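Side-chain contacts in putative host cell surface-exposed lipoprotein (Streptococcus phage TP-J34, PDB 4EQQ), which excludes superinfecting phages as a lipoprotein on the host cell surface, its ectodomain probably acting on the tape measure protein of the incoming phage: residues 19-22 / 23-27; 32-35 / 36-39; 52-55 / 56-60; 70-73 / 74-78; 94-97 / 98-102. One frame throughout, in Å; residues are numbered along the deposited sequence.

Interaction 1: 19-22 / 23-27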
loop_
_atom_site.group_PDB
_atom_site.type_symbol
_atom_site.label_atom_id
_atom_site.label_comp_id
_atom_site.label_asym_id
_atom_site.label_seq_id
_atom_site.Cartn_x
_atom_site.Cartn_y
_atom_site.Cartn_z
ATOM N N VAL A 19 -1.157 -3.307 18.966
ATOM C CA VAL A 19 -1.772 -4.487 18.334
ATOM C C VAL A 19 -3.014 -4.052 17.513
ATOM O O VAL A 19 -3.194 -4.476 16.369
ATOM C CB VAL A 19 -2.114 -5.587 19.385
ATOM C CG1 VAL A 19 -3.168 -6.568 18.848
ATOM C CG2 VAL A 19 -0.846 -6.337 19.824
ATOM N N SER A 20 -3.841 -3.190 18.105
ATOM C CA SER A 20 -5.048 -2.653 17.456
ATOM C C SER A 20 -4.650 -1.879 16.175
ATOM O O SER A 20 -5.253 -2.064 15.111
ATOM C CB SER A 20 -5.778 -1.725 18.432
ATOM O OG SER A 20 -6.909 -1.172 17.785
ATOM N N LYS A 21 -3.610 -1.041 16.281
ATOM C CA LYS A 21 -3.096 -0.260 15.162
ATOM C C LYS A 21 -2.486 -1.185 14.076
ATOM O O LYS A 21 -2.754 -0.988 12.897
ATOM C CB LYS A 21 -2.074 0.778 15.670
ATOM C CG LYS A 21 -1.566 1.772 14.628
ATOM C CD LYS A 21 -2.676 2.534 13.850
ATOM C CE LYS A 21 -3.403 3.569 14.675
ATOM N NZ LYS A 21 -4.227 4.471 13.827
ATOM N N ALA A 22 -1.720 -2.223 14.487
ATOM C CA ALA A 22 -1.110 -3.193 13.566
ATOM C C ALA A 22 -2.193 -3.900 12.722
ATOM O O ALA A 22 -2.026 -4.042 11.508
ATOM C CB ALA A 22 -0.287 -4.217 14.341
ATOM N N LYS A 23 -3.309 -4.309 13.370
ATOM C CA LYS A 23 -4.457 -4.952 12.716
ATOM C C LYS A 23 -5.088 -4.030 11.672
ATOM O O LYS A 23 -5.486 -4.489 10.615
ATOM C CB LYS A 23 -5.512 -5.337 13.750
ATOM C CG LYS A 23 -5.144 -6.540 14.577
ATOM C CD LYS A 23 -6.174 -6.791 15.687
ATOM C CE LYS A 23 -5.847 -8.034 16.487
ATOM N NZ LYS A 23 -6.117 -9.257 15.700
ATOM N N GLN A 24 -5.191 -2.736 11.985
ATOM C CA GLN A 24 -5.725 -1.702 11.085
ATOM C C GLN A 24 -4.839 -1.595 9.835
ATOM O O GLN A 24 -5.337 -1.680 8.715
ATOM C CB GLN A 24 -5.731 -0.370 11.837
ATOM C CG GLN A 24 -6.834 0.572 11.494
ATOM C CD GLN A 24 -6.915 1.618 12.581
ATOM O OE1 GLN A 24 -7.413 1.372 13.688
ATOM N NE2 GLN A 24 -6.341 2.779 12.328
ATOM N N TYR A 25 -3.520 -1.479 10.027
ATOM C CA TYR A 25 -2.568 -1.418 8.919
ATOM C C TYR A 25 -2.620 -2.650 8.034
ATOM O O TYR A 25 -2.665 -2.505 6.816
ATOM C CB TYR A 25 -1.133 -1.223 9.425
ATOM C CG TYR A 25 -0.833 0.177 9.881
ATOM C CD1 TYR A 25 -1.045 1.269 9.040
ATOM C CD2 TYR A 25 -0.245 0.414 11.122
ATOM C CE1 TYR A 25 -0.747 2.568 9.450
ATOM C CE2 TYR A 25 0.103 1.700 11.521
ATOM C CZ TYR A 25 -0.160 2.775 10.687
ATOM O OH TYR A 25 0.178 4.034 11.084
ATOM N N ALA A 26 -2.623 -3.861 8.636
ATOM C CA ALA A 26 -2.669 -5.139 7.921
ATOM C C ALA A 26 -3.973 -5.367 7.153
ATOM O O ALA A 26 -3.987 -6.125 6.190
ATOM C CB ALA A 26 -2.429 -6.286 8.884
ATOM N N SER A 27 -5.070 -4.757 7.597
ATOM C CA SER A 27 -6.359 -4.904 6.927
ATOM C C SER A 27 -6.549 -3.883 5.770
ATOM O O SER A 27 -7.498 -4.028 4.999
ATOM C CB SER A 27 -7.487 -4.763 7.943
ATOM O OG SER A 27 -7.591 -3.438 8.428
HETATM O O HOH W 1 -2.136 5.599 12.459
#

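Interaction 2: 32-35 / 36-39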
loop_
_atom_site.group_PDB
_atom_site.type_symbol
_atom_site.label_atom_id
_atom_site.label_comp_id
_atom_site.label_asym_id
_atom_site.label_seq_id
_atom_site.Cartn_x
_atom_site.Cartn_y
_atom_site.Cartn_z
ATOM N N SER A 32 4.650 -6.071 4.982
ATOM C CA SER A 32 5.441 -7.191 5.456
ATOM C C SER A 32 5.635 -6.911 6.933
ATOM O O SER A 32 5.336 -5.794 7.390
ATOM C CB SER A 32 6.787 -7.235 4.730
ATOM O OG SER A 32 7.650 -6.187 5.133
ATOM N N LYS A 33 6.104 -7.908 7.688
ATOM C CA LYS A 33 6.377 -7.740 9.111
ATOM C C LYS A 33 7.342 -6.576 9.335
ATOM O O LYS A 33 7.140 -5.793 10.261
ATOM C CB LYS A 33 6.975 -9.032 9.687
ATOM C CG LYS A 33 7.100 -9.035 11.211
ATOM C CD LYS A 33 7.821 -10.276 11.746
ATOM C CE LYS A 33 7.037 -11.561 11.594
ATOM N NZ LYS A 33 7.797 -12.726 12.128
ATOM N N GLU A 34 8.407 -6.479 8.503
ATOM C CA GLU A 34 9.418 -5.423 8.654
ATOM C C GLU A 34 8.878 -4.021 8.327
ATOM O O GLU A 34 9.202 -3.055 9.016
ATOM C CB GLU A 34 10.712 -5.757 7.880
ATOM C CG GLU A 34 11.412 -7.021 8.376
ATOM C CD GLU A 34 11.570 -7.179 9.878
ATOM O OE1 GLU A 34 11.955 -6.197 10.546
ATOM O OE2 GLU A 34 11.288 -8.286 10.393
ATOM N N GLU A 35 8.009 -3.930 7.313
ATOM C CA GLU A 35 7.365 -2.662 6.953
ATOM C C GLU A 35 6.477 -2.159 8.096
ATOM O O GLU A 35 6.540 -0.984 8.475
ATOM C CB GLU A 35 6.548 -2.826 5.677
ATOM C CG GLU A 35 7.427 -2.729 4.447
ATOM C CD GLU A 35 6.727 -3.034 3.142
ATOM O OE1 GLU A 35 5.777 -3.855 3.136
ATOM O OE2 GLU A 35 7.176 -2.494 2.106
ATOM N N LEU A 36 5.701 -3.074 8.678
ATOM C CA LEU A 36 4.790 -2.792 9.787
ATOM C C LEU A 36 5.555 -2.398 11.050
ATOM O O LEU A 36 5.178 -1.438 11.723
ATOM C CB LEU A 36 3.869 -4.001 10.034
ATOM C CG LEU A 36 2.868 -3.858 11.195
ATOM C CD1 LEU A 36 1.912 -2.663 10.975
ATOM C CD2 LEU A 36 2.097 -5.131 11.379
ATOM N N ARG A 37 6.677 -3.091 11.320
ATOM C CA ARG A 37 7.535 -2.825 12.472
ATOM C C ARG A 37 8.050 -1.388 12.433
ATOM O O ARG A 37 8.029 -0.685 13.453
ATOM C CB ARG A 37 8.723 -3.815 12.486
ATOM C CG ARG A 37 9.490 -3.836 13.807
ATOM C CD ARG A 37 10.886 -4.458 13.661
ATOM N NE ARG A 37 10.841 -5.831 13.152
ATOM C CZ ARG A 37 10.546 -6.900 13.884
ATOM N NH1 ARG A 37 10.251 -6.772 15.173
ATOM N NH2 ARG A 37 10.506 -8.100 13.327
ATOM N N SER A 38 8.536 -0.976 11.249
ATOM C CA SER A 38 9.058 0.355 10.967
ATOM C C SER A 38 7.918 1.400 11.031
ATOM O O SER A 38 8.086 2.439 11.658
ATOM C CB SER A 38 9.749 0.365 9.612
ATOM O OG SER A 38 10.159 1.682 9.274
ATOM N N GLN A 39 6.746 1.100 10.437
ATOM C CA GLN A 39 5.584 1.996 10.454
ATOM C C GLN A 39 5.157 2.374 11.893
ATOM O O GLN A 39 4.941 3.557 12.176
ATOM C CB GLN A 39 4.402 1.350 9.714
ATOM C CG GLN A 39 3.127 2.207 9.706
ATOM C CD GLN A 39 3.192 3.401 8.777
ATOM O OE1 GLN A 39 3.981 3.447 7.838
ATOM N NE2 GLN A 39 2.335 4.389 8.998
#

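Interaction 3: 52-55 / 56-60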
loop_
_atom_site.group_PDB
_atom_site.type_symbol
_atom_site.label_atom_id
_atom_site.label_comp_id
_atom_site.label_asym_id
_atom_site.label_seq_id
_atom_site.Cartn_x
_atom_site.Cartn_y
_atom_site.Cartn_z
ATOM N N ASP A 52 7.761 -4.348 18.131
ATOM C CA ASP A 52 8.235 -5.736 18.050
ATOM C C ASP A 52 7.181 -6.698 18.612
ATOM O O ASP A 52 6.944 -7.742 18.017
ATOM C CB ASP A 52 9.573 -5.924 18.794
ATOM C CG ASP A 52 10.768 -5.225 18.155
ATOM O OD1 ASP A 52 10.634 -4.731 16.992
ATOM O OD2 ASP A 52 11.804 -5.125 18.820
ATOM N N TYR A 53 6.520 -6.326 19.718
ATOM C CA TYR A 53 5.446 -7.146 20.284
ATOM C C TYR A 53 4.251 -7.204 19.318
ATOM O O TYR A 53 3.740 -8.293 19.044
ATOM C CB TYR A 53 4.980 -6.586 21.637
ATOM C CG TYR A 53 3.801 -7.344 22.217
ATOM C CD1 TYR A 53 3.998 -8.521 22.939
ATOM C CD2 TYR A 53 2.497 -6.897 22.033
ATOM C CE1 TYR A 53 2.918 -9.237 23.451
ATOM C CE2 TYR A 53 1.409 -7.613 22.528
ATOM C CZ TYR A 53 1.627 -8.775 23.251
ATOM O OH TYR A 53 0.566 -9.467 23.782
ATOM N N ALA A 54 3.781 -6.030 18.843
ATOM C CA ALA A 54 2.629 -5.955 17.937
ATOM C C ALA A 54 2.790 -6.756 16.624
ATOM O O ALA A 54 1.867 -7.460 16.236
ATOM C CB ALA A 54 2.275 -4.501 17.636
ATOM N N VAL A 55 3.956 -6.696 15.966
ATOM C CA VAL A 55 4.131 -7.422 14.683
ATOM C C VAL A 55 3.999 -8.945 14.799
ATOM O O VAL A 55 3.593 -9.585 13.833
ATOM C CB VAL A 55 5.378 -7.003 13.865
ATOM C CG1 VAL A 55 5.338 -5.509 13.523
ATOM C CG2 VAL A 55 6.675 -7.396 14.580
ATOM N N GLU A 56 4.288 -9.500 15.993
ATOM C CA GLU A 56 4.223 -10.942 16.286
ATOM C C GLU A 56 2.928 -11.406 16.951
ATOM O O GLU A 56 2.622 -12.607 16.918
ATOM C CB GLU A 56 5.411 -11.349 17.207
ATOM C CG GLU A 56 6.788 -11.265 16.548
ATOM C CD GLU A 56 7.046 -12.179 15.364
ATOM O OE1 GLU A 56 6.242 -13.107 15.119
ATOM O OE2 GLU A 56 8.079 -11.976 14.690
ATOM N N ASN A 57 2.191 -10.474 17.590
ATOM C CA ASN A 57 1.032 -10.796 18.418
ATOM C C ASN A 57 -0.303 -10.195 17.989
ATOM O O ASN A 57 -1.207 -10.055 18.817
ATOM C CB ASN A 57 1.378 -10.449 19.882
ATOM C CG ASN A 57 2.505 -11.301 20.431
ATOM O OD1 ASN A 57 2.298 -12.452 20.813
ATOM N ND2 ASN A 57 3.729 -10.771 20.443
ATOM N N SER A 58 -0.457 -9.892 16.689
ATOM C CA SER A 58 -1.685 -9.314 16.165
ATOM C C SER A 58 -2.482 -10.276 15.279
ATOM O O SER A 58 -3.461 -9.853 14.657
ATOM C CB SER A 58 -1.379 -8.014 15.420
ATOM O OG SER A 58 -0.743 -7.096 16.288
ATOM N N GLY A 59 -2.059 -11.546 15.231
ATOM C CA GLY A 59 -2.696 -12.598 14.439
ATOM C C GLY A 59 -2.536 -12.410 12.944
ATOM O O GLY A 59 -3.310 -12.959 12.154
ATOM N N ILE A 60 -1.549 -11.599 12.535
ATOM C CA ILE A 60 -1.346 -11.309 11.108
ATOM C C ILE A 60 -0.744 -12.493 10.373
ATOM O O ILE A 60 0.254 -13.067 10.821
ATOM C CB ILE A 60 -0.555 -9.987 10.867
ATOM C CG1 ILE A 60 -1.292 -8.775 11.480
ATOM C CG2 ILE A 60 -0.270 -9.771 9.360
ATOM C CD1 ILE A 60 -0.425 -7.598 11.740
HETATM O O HOH W 2 1.018 -10.454 14.131
#

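Interaction 4: 70-73 / 74-78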
loop_
_atom_site.group_PDB
_atom_site.type_symbol
_atom_site.label_atom_id
_atom_site.label_comp_id
_atom_site.label_asym_id
_atom_site.label_seq_id
_atom_site.Cartn_x
_atom_site.Cartn_y
_atom_site.Cartn_z
ATOM N N ALA A 70 1.099 -8.682 -3.787
ATOM C CA ALA A 70 1.439 -9.263 -5.090
ATOM C C ALA A 70 0.311 -8.994 -6.097
ATOM O O ALA A 70 0.599 -8.599 -7.223
ATOM C CB ALA A 70 1.664 -10.777 -4.952
ATOM N N LYS A 71 -0.966 -9.172 -5.680
ATOM C CA LYS A 71 -2.138 -8.896 -6.527
ATOM C C LYS A 71 -2.142 -7.434 -6.907
ATOM O O LYS A 71 -2.345 -7.121 -8.078
ATOM C CB LYS A 71 -3.460 -9.244 -5.817
ATOM C CG LYS A 71 -3.713 -10.740 -5.627
ATOM C CD LYS A 71 -4.982 -10.922 -4.795
ATOM C CE LYS A 71 -5.339 -12.367 -4.568
ATOM N NZ LYS A 71 -6.477 -12.497 -3.610
ATOM N N GLN A 72 -1.866 -6.536 -5.928
ATOM C CA GLN A 72 -1.798 -5.095 -6.172
ATOM C C GLN A 72 -0.749 -4.772 -7.252
ATOM O O GLN A 72 -1.064 -4.042 -8.192
ATOM C CB GLN A 72 -1.513 -4.330 -4.869
ATOM C CG GLN A 72 -1.535 -2.812 -5.045
ATOM C CD GLN A 72 -1.179 -2.063 -3.779
ATOM O OE1 GLN A 72 -1.560 -2.448 -2.671
ATOM N NE2 GLN A 72 -0.437 -0.965 -3.922
ATOM N N TYR A 73 0.476 -5.331 -7.139
ATOM C CA TYR A 73 1.538 -5.116 -8.140
ATOM C C TYR A 73 1.128 -5.632 -9.514
ATOM O O TYR A 73 1.403 -4.976 -10.519
ATOM C CB TYR A 73 2.873 -5.767 -7.716
ATOM C CG TYR A 73 3.582 -5.087 -6.557
ATOM C CD1 TYR A 73 3.441 -3.726 -6.319
ATOM C CD2 TYR A 73 4.407 -5.821 -5.700
ATOM C CE1 TYR A 73 4.104 -3.101 -5.264
ATOM C CE2 TYR A 73 5.055 -5.208 -4.627
ATOM C CZ TYR A 73 4.935 -3.844 -4.435
ATOM O OH TYR A 73 5.593 -3.236 -3.395
ATOM N N GLN A 74 0.476 -6.801 -9.558
ATOM C CA GLN A 74 0.023 -7.402 -10.819
ATOM C C GLN A 74 -1.077 -6.577 -11.460
ATOM O O GLN A 74 -0.979 -6.260 -12.640
ATOM C CB GLN A 74 -0.441 -8.859 -10.617
ATOM C CG GLN A 74 -0.843 -9.531 -11.941
ATOM C CD GLN A 74 -0.981 -11.017 -11.834
ATOM O OE1 GLN A 74 -1.875 -11.524 -11.173
ATOM N NE2 GLN A 74 -0.103 -11.739 -12.501
ATOM N N ASP A 75 -2.110 -6.213 -10.680
ATOM C CA ASP A 75 -3.238 -5.456 -11.207
ATOM C C ASP A 75 -2.966 -3.993 -11.516
ATOM O O ASP A 75 -3.536 -3.493 -12.476
ATOM C CB ASP A 75 -4.480 -5.626 -10.328
ATOM C CG ASP A 75 -4.910 -7.079 -10.172
ATOM O OD1 ASP A 75 -4.728 -7.864 -11.134
ATOM O OD2 ASP A 75 -5.415 -7.431 -9.095
ATOM N N THR A 76 -2.140 -3.299 -10.705
ATOM C CA THR A 76 -1.858 -1.870 -10.924
ATOM C C THR A 76 -0.766 -1.633 -11.959
ATOM O O THR A 76 -0.775 -0.589 -12.606
ATOM C CB THR A 76 -1.453 -1.136 -9.624
ATOM O OG1 THR A 76 -0.250 -1.696 -9.087
ATOM C CG2 THR A 76 -2.540 -1.122 -8.578
ATOM N N LEU A 77 0.207 -2.542 -12.063
ATOM C CA LEU A 77 1.372 -2.299 -12.913
ATOM C C LEU A 77 1.700 -3.366 -13.936
ATOM O O LEU A 77 2.678 -3.204 -14.675
ATOM C CB LEU A 77 2.615 -2.026 -12.018
ATOM C CG LEU A 77 2.557 -0.788 -11.102
ATOM C CD1 LEU A 77 3.601 -0.879 -9.990
ATOM C CD2 LEU A 77 2.694 0.505 -11.897
ATOM N N SER A 78 0.933 -4.472 -13.966
ATOM C CA SER A 78 1.170 -5.573 -14.905
ATOM C C SER A 78 2.596 -6.114 -14.839
ATOM O O SER A 78 3.168 -6.535 -15.847
ATOM C CB SER A 78 0.747 -5.198 -16.328
ATOM O OG SER A 78 -0.628 -4.857 -16.348
HETATM O O HOH W 3 0.966 -0.737 -6.822
#

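Interaction 5: 94-97 / 98-102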
loop_
_atom_site.group_PDB
_atom_site.type_symbol
_atom_site.label_atom_id
_atom_site.label_comp_id
_atom_site.label_asym_id
_atom_site.label_seq_id
_atom_site.Cartn_x
_atom_site.Cartn_y
_atom_site.Cartn_z
ATOM N N PHE A 94 9.385 -8.899 2.584
ATOM C CA PHE A 94 8.675 -10.126 2.901
ATOM C C PHE A 94 9.755 -11.201 2.874
ATOM O O PHE A 94 10.769 -11.038 2.177
ATOM C CB PHE A 94 7.645 -10.456 1.809
ATOM C CG PHE A 94 6.370 -9.662 1.962
ATOM C CD1 PHE A 94 5.429 -10.006 2.930
ATOM C CD2 PHE A 94 6.131 -8.545 1.170
ATOM C CE1 PHE A 94 4.250 -9.271 3.075
ATOM C CE2 PHE A 94 4.959 -7.787 1.335
ATOM C CZ PHE A 94 4.029 -8.156 2.287
ATOM N N THR A 95 9.545 -12.317 3.577
ATOM C CA THR A 95 10.506 -13.429 3.521
ATOM C C THR A 95 10.359 -14.067 2.131
ATOM O O THR A 95 9.334 -13.855 1.465
ATOM C CB THR A 95 10.168 -14.472 4.611
ATOM O OG1 THR A 95 8.949 -15.119 4.244
ATOM C CG2 THR A 95 10.029 -13.844 6.010
ATOM N N GLN A 96 11.352 -14.856 1.700
ATOM C CA GLN A 96 11.305 -15.552 0.404
ATOM C C GLN A 96 10.089 -16.490 0.280
ATOM O O GLN A 96 9.461 -16.545 -0.776
ATOM C CB GLN A 96 12.611 -16.325 0.148
ATOM C CG GLN A 96 12.749 -16.817 -1.303
ATOM C CD GLN A 96 12.885 -15.669 -2.274
ATOM O OE1 GLN A 96 13.762 -14.826 -2.129
ATOM N NE2 GLN A 96 12.007 -15.601 -3.270
ATOM N N GLU A 97 9.753 -17.203 1.366
ATOM C CA GLU A 97 8.611 -18.128 1.414
ATOM C C GLU A 97 7.279 -17.398 1.276
ATOM O O GLU A 97 6.395 -17.881 0.583
ATOM C CB GLU A 97 8.635 -18.939 2.713
ATOM C CG GLU A 97 9.988 -19.588 2.900
ATOM C CD GLU A 97 9.993 -21.001 3.438
ATOM O OE1 GLU A 97 8.971 -21.449 4.010
ATOM O OE2 GLU A 97 11.062 -21.639 3.337
ATOM N N GLU A 98 7.147 -16.224 1.908
ATOM C CA GLU A 98 5.927 -15.401 1.766
ATOM C C GLU A 98 5.767 -14.948 0.304
ATOM O O GLU A 98 4.674 -15.042 -0.249
ATOM C CB GLU A 98 5.986 -14.179 2.686
ATOM C CG GLU A 98 5.728 -14.551 4.138
ATOM C CD GLU A 98 6.334 -13.642 5.185
ATOM O OE1 GLU A 98 6.343 -14.041 6.370
ATOM O OE2 GLU A 98 6.804 -12.538 4.832
ATOM N N ALA A 99 6.872 -14.484 -0.322
ATOM C CA ALA A 99 6.879 -14.019 -1.709
ATOM C C ALA A 99 6.621 -15.188 -2.670
ATOM O O ALA A 99 5.857 -15.021 -3.619
ATOM C CB ALA A 99 8.205 -13.338 -2.033
ATOM N N ASP A 100 7.202 -16.381 -2.391
ATOM C CA ASP A 100 6.985 -17.566 -3.231
ATOM C C ASP A 100 5.522 -17.970 -3.194
ATOM O O ASP A 100 4.936 -18.221 -4.247
ATOM C CB ASP A 100 7.888 -18.744 -2.801
ATOM C CG ASP A 100 9.378 -18.537 -3.029
ATOM O OD1 ASP A 100 9.746 -17.630 -3.824
ATOM O OD2 ASP A 100 10.178 -19.245 -2.381
ATOM N N TYR A 101 4.920 -17.987 -1.981
ATOM C CA TYR A 101 3.500 -18.299 -1.808
ATOM C C TYR A 101 2.633 -17.271 -2.569
ATOM O O TYR A 101 1.680 -17.650 -3.263
ATOM C CB TYR A 101 3.127 -18.320 -0.312
ATOM C CG TYR A 101 1.634 -18.322 -0.072
ATOM C CD1 TYR A 101 0.896 -19.502 -0.141
ATOM C CD2 TYR A 101 0.949 -17.135 0.183
ATOM C CE1 TYR A 101 -0.492 -19.500 0.020
ATOM C CE2 TYR A 101 -0.437 -17.124 0.363
ATOM C CZ TYR A 101 -1.151 -18.309 0.287
ATOM O OH TYR A 101 -2.509 -18.294 0.468
ATOM N N ALA A 102 2.972 -15.973 -2.443
ATOM C CA ALA A 102 2.207 -14.913 -3.108
ATOM C C ALA A 102 2.159 -15.128 -4.628
ATOM O O ALA A 102 1.072 -15.119 -5.217
ATOM C CB ALA A 102 2.822 -13.543 -2.797
HETATM O O HOH W 4 8.016 -16.801 6.100
#

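Interaction 1: 19-22 / 23-27
Between Val19 and Ala26 the backbone is regular alpha helix, with four successive i to i+4 bonds running from Lys23 N to Val19 O through to Ala26 N and Ala22 O, the last of them 2.9 Å long. On one flank of this helix Lys21 and Tyr25 meet one turn apart. Lys21 CG lies 3.5 Å from Tyr25 CE2, and CD is close behind, so the aliphatic part of the lysine runs past the CD2/CE2 side of the ring. The lysine chain is folded: CG stands opposite the backbone N (chi1 -174°), and bends at chi2 and chi3 then carry NZ round toward the phenol end. There a water closes the gap, accepting from Lys21 NZ at 2.7 Å and donating to Tyr25 OH at 3.1 Å. The same hydroxyl is hydrogen-bonded to Gln39 of helix 33-42 and to Asp44 just beyond it. Helix 13-28 is the first helix of an all-helical, helix-turn-helix type ectodomain, and on its inner face Ala22 and the Tyr25 ring pack on Leu36 of helix 33-42. Ala22 CA also sits at the edge of the Tyr25 ring, near its plane. On another flank Lys23 lies alongside Val19, both pointing the same way, with Val19 CG1 3.9 Å from Lys23 CE. Its methylenes also pass over the helix backbone, Lys23 CG coming within 3.4 Å of Val19 O. Lys23 is straight until its last torsion, where a bend (chi4 -73°) turns NZ to its hydrogen bond with the carbonyl of Ser58.

Interaction 2: 32-35 / 36-39
A capping box opens helix 33-42, and a salt bridge from Glu34 to Arg37 braces its first turn. Ser32 is the N-cap: its OG accepts from Glu35 N at 3.2 Å and is also hydrogen-bonded to the carbonyl of Asp92. In return Glu35 OE1 takes the Ser32 N-H, N to OE1 3.1 Å, through its anti lone pair. Behind the box, Leu36 N bonds to Ser32 O and begins the regular helical pattern. Glu34 and Arg37 lie side by side, pointing the same way, and the arginine grips the carboxylate side-on with two nitrogens. Arg37 NE reaches Glu34 OE1 at 2.9 Å, while NH2 reaches OE2 at 3.0 Å in a nearly straight bond (173°). Both oxygens are met on their syn sides, though somewhat out of the carboxylate plane, and the carboxylate and guanidinium planes are only 22° apart. The glutamate gets there by bending at chi2 (-46°), which turns the carboxylate forward, toward Arg37 in the next turn. Arg37 NH1 is left to Asp52, so two acids on different helices share one guanidinium. Lys33 runs beside Arg37, its CD 3.8 Å from Arg37 NH2, before NZ pairs with Glu56. Ser38 faces the second subunit, where its OG bonds to the Asp75 carbonyl of that chain. With three of its nitrogens engaged by two carboxylates, the guanidinium is fixed in its rotation, and the acids around Arg37 and Lys33 probably offset the two neighbouring positive charges.

Interaction 3: 52-55 / 56-60
Asn57 lays its side chain over one face of the Tyr53 ring and at the same time donates to the carbonyl of that tyrosine. ND2 gives Tyr53 O a 2.8 Å bond that lies close to the amide's own plane, with an N-H...O angle of 159°. The amide is stacked on the ring, the planes 17° apart, with ND2 3.3 Å above the ring plane and displaced toward the rim; Asn57 CB makes a CH-pi contact, 4.0 Å from the ring centroid. A trans chi1 (176°) carries the Tyr53 ring toward the C-terminal end of the helix, where Asn57 meets it. The backbone donors of this turn are poorly served by comparison: Glu56 N and Asn57 N make only weak bonds to Tyr53 O, and Asn57 N makes another weak one to Ala54 O. The carbonyls of Ala54 and Val55 take other donors. Ala54 O receives Ser58 OG at 2.6 Å, tilted from the carbonyl plane, where a main-chain N-H would be expected. Val55 O takes the hydroxyl of Tyr62 and also a water at 2.7 Å. That water accepts in turn from Ser58 N at 3.0 Å and from Ile60 N, satisfying two amides that have left the helix. Farther out, Glu56 pairs with Lys33 and Asp52 with Arg37. All this is a fraying C-terminal helix end, that of helix 48-57, in which side-chain donors and a water take over from the main chain before the linker to helix 62-77.

Interaction 4: 70-73 / 74-78
Helical hydrogen bonds run from Gln74 N to Ala70 O and on to Leu77 N and Tyr73 O, after which Ser78 leaves helical geometry with positive phi (54°). This is the C-terminal end of helix 62-77 in this all-helical ectodomain. Thr76 and Gln72 make the main side-chain contact. Gln72 O receives two donors of the same residue, Thr76 N at 2.8 Å and Thr76 OG1 at 2.6 Å, arriving from opposite faces of the carbonyl plane. The hydroxyl can fold back so far because OG1 sits between the backbone N and carbonyl carbon, at chi1 62°. The same torsion brings the methyl across Gln72, Thr76 CG2 lying 4.0 Å from Gln72 CG. Asp75 leans over the Lys71 carbonyl, but its OD1 is held by Lys107 near the chain end, while Lys71 NZ pairs with Glu68. Tyr73 turns its hydroxyl to Asp92 and Lys69, and its ring meets Phe91 of the second subunit at a steep angle. Leu77 packs on that same neighbouring Phe91, and Thr76 on Gln39 of the second subunit, so this helix end contributes to the dimer contact. Beside Thr76 a water spans the two side chains, donating to Thr76 OG1 at 2.7 Å and accepting from Gln72 NE2 at 3.2 Å.

Interaction 5: 94-97 / 98-102
Thr95 and Glu98 form a capping box at the start of helix 96-104, the last helix of the ectodomain. Thr95 is the N-cap. Its OG1 accepts from Glu98 N at 3.2 Å, and the Glu98 carboxylate answers by taking the Thr95 N-H through OE2, N to OE2 3.0 Å. That donor comes in from above the carboxylate plane, 57° out of it, although the N-H itself points well at the oxygen (165°). A chi1 of 70° turns OG1 in over the start of the helix, with the methyl CG2 set against the Glu98 carboxylate oxygens. Glu98 keeps an extended chain beyond CG that runs back past Thr95, and Glu98 CD passes only 3.1 Å from Thr95 OG1. Its OE2 also sits at the edge of the Phe94 ring, in the ring plane and 3.5 Å from Phe94 CD1, with ring and carboxylate planes close to perpendicular; there the weakly positive ring hydrogens would probably favour the acid. Phe94 itself packs inward on Ala66 and Leu88. A water lies beside OG1 and donates to Glu98 OE1, so each carboxylate oxygen has a partner. One turn along, Gln96 spans to Asp100: a bend at chi2 brings NE2 to OD1, an oxygen that also pairs with Arg85 of helix 81-91 and so ties the two helices together. The bond from Gln96 NE2 to Asp100 OD1 is 3.1 Å long and meets OD1 on its syn side but tilted from the carboxylate plane, while OD1 lies in the amide plane of Gln96.

How the interactions relate
Interactions 1, 2 and 3 belong to three successive helices and meet one another: Leu36 packs on Ala22, Tyr25 and Ile60, while salt bridges from Lys33 to Glu56 and from Arg37 to Asp52 join 2 to 3. Interactions 4 and 5, later in the chain, touch through Ala70 and Ala102, and Ser32 against Phe94 connects 2 to 5. Interactions 2 and 5 are helix starts with matching Ser/Glu and Thr/Glu boxes, but 2 has no exposed residue and 5 has four; interactions 3 and 4 are helix ends, where serine and threonine hydroxyls donate to backbone carbonyls; interaction 1 is mid-helix. Interaction 2 lies nearest the chain's centre, and only it and interaction 4 reach the second subunit.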